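Local coordinates for leucine aminopeptidase 1, chloroplastic (Solanum lycopersicum, PDB 5D8N), which removes N-terminal amino acids, preferably leucine, from peptides as a metal-dependent homohexameric aminopeptidase and also has chaperone activity, at the interface of chains A and B. Residues are numbered along the deposited sequence; one frame, centred on the assembly and turned at random. Chains: chain A/B, Leucine aminopeptidase 1, chloroplastic.

Contact 1: the interface of chains A and B. Residues chain A 17-18; chain B 263, 267, 270, 365-366, 369, 371.
A:Leu17 sets its two methyls against chain B, joining neighbouring subunits of this M17 leucine aminopeptidase hexamer through a short N-terminal 3-10 helix (17-19). The branches part. CD1 of A:Leu17 lies 3.7 Å from CA of B:Met365 and also meets the methyl of B:Ala270, whereas CD2 sits 3.8 Å from CB of B:Ala267 and beside the start of the B:Met365 side chain. CD2 also comes within 3.6 Å of the carboxylate oxygen OD2 of B:Asp369, the two side chains crossing at about a right angle. A chi1 of -179° swings CG of A:Leu17 away from the backbone N and carries both methyls between helix 263-269 and the loop holding B:Met365. A:Gly18 follows with its backbone: CA packs 3.9 Å from CB of B:Val371, near the methyl of B:Ala267 as well, and approaches the carbonyl oxygen of B:Gly263 at the head of the helix.

Behind this first shell, B:Arg366 and B:Asp369 form a salt bridge within chain B. The guanidinium grips the carboxylate side-on, NE giving a hydrogen bond to the syn lone pair of OD1 at 3.0 Å, nearly in the guanidinium plane, and NH2 reaching OD2 at 2.9 Å. The same OD2 accepts the backbone N-H of B:Arg366 at 2.9 Å, from the opposite face of the carboxylate to NH2, a grip that holds the group against rotation and probably offsets its charge where it borders the leucine methyl. Bends at chi2 and chi3 fold the arginine back over its own loop to reach the aspartate.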
loop_
_atom_site.group_PDB
_atom_site.type_symbol
_atom_site.label_atom_id
_atom_site.label_comp_id
_atom_site.label_asym_id
_atom_site.label_seq_id
_atom_site.Cartn_x
_atom_site.Cartn_y
_atom_site.Cartn_z
ATOM N N LEU A 17 -0.931 -25.850 -23.289
ATOM C CA LEU A 17 -1.889 -24.852 -22.811
ATOM C C LEU A 17 -1.910 -23.614 -23.705
ATOM O O LEU A 17 -0.872 -23.125 -24.125
ATOM C CB LEU A 17 -1.578 -24.446 -21.369
ATOM C CG LEU A 17 -2.532 -23.411 -20.750
ATOM C CD1 LEU A 17 -2.696 -23.656 -19.254
ATOM C CD2 LEU A 17 -2.046 -21.997 -20.995
ATOM N N GLY A 18 -3.099 -23.222 -24.147
ATOM C CA GLY A 18 -3.246 -22.133 -25.114
ATOM C C GLY A 18 -3.029 -22.492 -26.572
ATOM O O GLY A 18 -3.086 -21.627 -27.442
ATOM N N GLY B 263 -7.725 -21.356 -28.407
ATOM C CA GLY B 263 -6.699 -21.474 -27.394
ATOM C C GLY B 263 -6.762 -20.400 -26.311
ATOM O O GLY B 263 -6.295 -20.637 -25.196
ATOM N N ALA B 267 -7.378 -21.607 -22.551
ATOM C CA ALA B 267 -6.328 -21.340 -21.592
ATOM C C ALA B 267 -6.920 -20.768 -20.301
ATOM O O ALA B 267 -6.504 -21.132 -19.209
ATOM C CB ALA B 267 -5.288 -20.403 -22.170
ATOM N N ALA B 270 -8.700 -23.516 -18.284
ATOM C CA ALA B 270 -7.921 -24.720 -17.954
ATOM C C ALA B 270 -7.815 -24.990 -16.455
ATOM O O ALA B 270 -7.865 -26.159 -16.037
ATOM C CB ALA B 270 -6.521 -24.619 -18.553
ATOM N N MET B 365 -3.441 -21.561 -16.260
ATOM C CA MET B 365 -2.542 -20.678 -16.993
ATOM C C MET B 365 -1.732 -19.826 -16.023
ATOM O O MET B 365 -2.238 -19.433 -14.999
ATOM C CB MET B 365 -3.369 -19.799 -17.923
ATOM C CG MET B 365 -2.569 -18.739 -18.658
ATOM S SD MET B 365 -3.515 -17.905 -19.941
ATOM C CE MET B 365 -4.886 -17.269 -18.977
ATOM N N ARG B 366 -0.464 -19.574 -16.327
ATOM C CA ARG B 366 0.381 -18.745 -15.492
ATOM C C ARG B 366 0.470 -17.363 -16.151
ATOM O O ARG B 366 0.501 -17.265 -17.376
ATOM C CB ARG B 366 1.793 -19.352 -15.427
ATOM C CG ARG B 366 1.936 -20.734 -14.775
ATOM C CD ARG B 366 2.990 -21.585 -15.502
ATOM N NE ARG B 366 2.507 -21.984 -16.819
ATOM C CZ ARG B 366 1.833 -23.102 -17.054
ATOM N NH1 ARG B 366 1.958 -24.122 -16.211
ATOM N NH2 ARG B 366 1.127 -23.228 -18.173
ATOM N N ASP B 369 2.393 -16.764 -19.782
ATOM C CA ASP B 369 2.080 -17.769 -20.793
ATOM C C ASP B 369 1.701 -17.080 -22.095
ATOM O O ASP B 369 1.140 -15.979 -22.079
ATOM C CB ASP B 369 0.912 -18.648 -20.346
ATOM C CG ASP B 369 1.332 -19.745 -19.348
ATOM O OD1 ASP B 369 2.509 -19.781 -18.918
ATOM O OD2 ASP B 369 0.418 -20.465 -18.894
ATOM N N VAL B 371 -0.581 -17.613 -25.370
ATOM C CA VAL B 371 -1.710 -18.405 -25.836
ATOM C C VAL B 371 -2.046 -17.978 -27.251
ATOM O O VAL B 371 -1.737 -16.852 -27.653
ATOM C CB VAL B 371 -2.945 -18.252 -24.933
ATOM C CG1 VAL B 371 -2.555 -18.534 -23.494
ATOM C CG2 VAL B 371 -3.535 -16.848 -25.011
#

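Contact 2: the interface of chains A and B. Residues chain A 176-177, 221, 223; chain B 370, 378, 467-469.
CG of A:Phe176 lies beside the backbone N and opposite the carbonyl carbon (chi1 -48°), which carries the root of the ring to CD1 of B:Ile370 at this subunit interface of the M17 aminopeptidase hexamer; CB, fixed by the backbone, touches the same methyl. On the other chain, OG1 of B:Thr378 stands between its backbone N and carbonyl carbon (chi1 54°), pointing the hydroxyl at the carbonyl of A:Phe176. It donates a hydrogen bond of 2.7 Å to A:Phe176 O, with a C=O...donor angle of 148° and the donor tilted out of the carbonyl plane. The hydroxyl in turn accepts the backbone N-H of B:Asp469 at 2.9 Å. OD2 of B:Asp469 takes the backbone N-H of B:Thr378 at 3.0 Å, from above the carboxylate plane, tying strand 378-380 to the loop holding B:Asp469 and setting the threonine in place.

The backbone nitrogen of A:Phe176 is linked to chain B by a water, which lies 2.8 Å from that nitrogen and 2.7 Å from the carbonyl oxygen of B:Val467.

Beside these bonds lies an apolar contact. CD1 of B:Ile370 reaches CB of A:Phe176 and CG of A:Pro223, each at 3.8 Å, and the isoleucine side chain crosses both partners at about a right angle. A:Pro223 supports the phenylalanine from within chain A, its CD lying over one ring face toward the rim. A:Arg177 runs extended from CG to NE; its CB passes 3.3 Å from OD1 of B:Asp469, while the guanidinium is directed away from that carboxylate. B:Val467 sets CG1 near the carbonyl oxygen of A:Asn221.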
loop_
_atom_site.group_PDB
_atom_site.type_symbol
_atom_site.label_atom_id
_atom_site.label_comp_id
_atom_site.label_asym_id
_atom_site.label_seq_id
_atom_site.Cartn_x
_atom_site.Cartn_y
_atom_site.Cartn_z
ATOM N N PHE A 176 7.244 -17.139 -31.391
ATOM C CA PHE A 176 5.902 -16.964 -30.834
ATOM C C PHE A 176 5.119 -15.781 -31.380
ATOM O O PHE A 176 4.156 -15.343 -30.755
ATOM C CB PHE A 176 5.959 -16.852 -29.313
ATOM C CG PHE A 176 6.803 -17.906 -28.677
ATOM C CD1 PHE A 176 6.367 -19.218 -28.637
ATOM C CD2 PHE A 176 8.062 -17.612 -28.211
ATOM C CE1 PHE A 176 7.179 -20.224 -28.170
ATOM C CE2 PHE A 176 8.871 -18.613 -27.720
ATOM C CZ PHE A 176 8.446 -19.928 -27.733
ATOM N N ARG A 177 5.513 -15.287 -32.546
ATOM C CA ARG A 177 4.797 -14.208 -33.185
ATOM C C ARG A 177 4.682 -14.445 -34.684
ATOM O O ARG A 177 5.475 -15.168 -35.287
ATOM C CB ARG A 177 5.435 -12.842 -32.923
ATOM C CG ARG A 177 6.909 -12.736 -33.213
ATOM C CD ARG A 177 7.451 -11.397 -32.724
ATOM N NE ARG A 177 8.886 -11.290 -32.952
ATOM C CZ ARG A 177 9.740 -10.609 -32.194
ATOM N NH1 ARG A 177 9.302 -9.927 -31.150
ATOM N NH2 ARG A 177 11.039 -10.674 -32.470
ATOM N N ASN A 221 13.413 -16.768 -23.100
ATOM C CA ASN A 221 12.333 -16.153 -23.834
ATOM C C ASN A 221 11.061 -16.992 -23.815
ATOM O O ASN A 221 9.971 -16.452 -23.892
ATOM C CB ASN A 221 12.744 -15.931 -25.289
ATOM C CG ASN A 221 13.648 -14.737 -25.480
ATOM O OD1 ASN A 221 13.817 -13.897 -24.609
ATOM N ND2 ASN A 221 14.296 -14.696 -26.627
ATOM N N PRO A 223 7.926 -19.012 -22.844
ATOM C CA PRO A 223 7.098 -18.987 -21.650
ATOM C C PRO A 223 6.960 -20.370 -21.027
ATOM O O PRO A 223 7.269 -21.405 -21.649
ATOM C CB PRO A 223 5.767 -18.504 -22.203
ATOM C CG PRO A 223 5.706 -19.179 -23.545
ATOM C CD PRO A 223 7.110 -19.126 -24.062
ATOM N N ILE B 370 1.981 -17.747 -23.213
ATOM C CA ILE B 370 1.631 -17.217 -24.509
ATOM C C ILE B 370 0.603 -18.151 -25.116
ATOM O O ILE B 370 0.838 -19.356 -25.237
ATOM C CB ILE B 370 2.841 -17.132 -25.437
ATOM C CG1 ILE B 370 3.845 -16.114 -24.936
ATOM C CG2 ILE B 370 2.388 -16.749 -26.838
ATOM C CD1 ILE B 370 5.160 -16.145 -25.689
ATOM N N THR B 378 -1.125 -14.518 -31.365
ATOM C CA THR B 378 -0.587 -14.926 -30.083
ATOM C C THR B 378 -0.696 -13.788 -29.072
ATOM O O THR B 378 -0.506 -12.618 -29.416
ATOM C CB THR B 378 0.882 -15.362 -30.211
ATOM O OG1 THR B 378 1.651 -14.329 -30.837
ATOM C CG2 THR B 378 0.983 -16.647 -31.085
ATOM N N VAL B 467 7.803 -10.792 -27.322
ATOM C CA VAL B 467 7.821 -12.181 -27.784
ATOM C C VAL B 467 6.584 -12.624 -28.586
ATOM O O VAL B 467 6.694 -13.425 -29.515
ATOM C CB VAL B 467 8.036 -13.152 -26.605
ATOM C CG1 VAL B 467 9.456 -13.076 -26.071
ATOM C CG2 VAL B 467 7.073 -12.861 -25.461
ATOM N N ALA B 468 5.406 -12.114 -28.234
ATOM C CA ALA B 468 4.165 -12.497 -28.880
ATOM C C ALA B 468 3.643 -11.374 -29.780
ATOM O O ALA B 468 4.283 -10.342 -29.897
ATOM C CB ALA B 468 3.115 -12.873 -27.837
ATOM N N ASP B 469 2.506 -11.593 -30.429
ATOM C CA ASP B 469 1.876 -10.550 -31.233
ATOM C C ASP B 469 1.376 -9.361 -30.405
ATOM O O ASP B 469 1.401 -8.233 -30.871
ATOM C CB ASP B 469 0.698 -11.093 -32.033
ATOM C CG ASP B 469 1.109 -12.153 -33.052
ATOM O OD1 ASP B 469 2.270 -12.151 -33.515
ATOM O OD2 ASP B 469 0.231 -12.946 -33.461
HETATM O O HOH W 1 8.700 -14.847 -30.572
#

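Contact 1 and contact 2 lie about 12 Å apart, between the centres of their C-alpha atoms, and belong to one interface between copies of the protein. Chain B joins them through strand 370-372: B:Ile370 of contact 2 sits in sequence between B:Asp369 and B:Val371 of contact 1. Chain A contributes stretches distant in sequence, its N-terminal 3-10 helix to contact 1 and residues 176-177, 221 and 223 to contact 2. Their centres lie about 12 and 16 Å respectively from B:Arg389, a predicted active-site residue, so hexamer packing may help support the surroundings of the catalytic site.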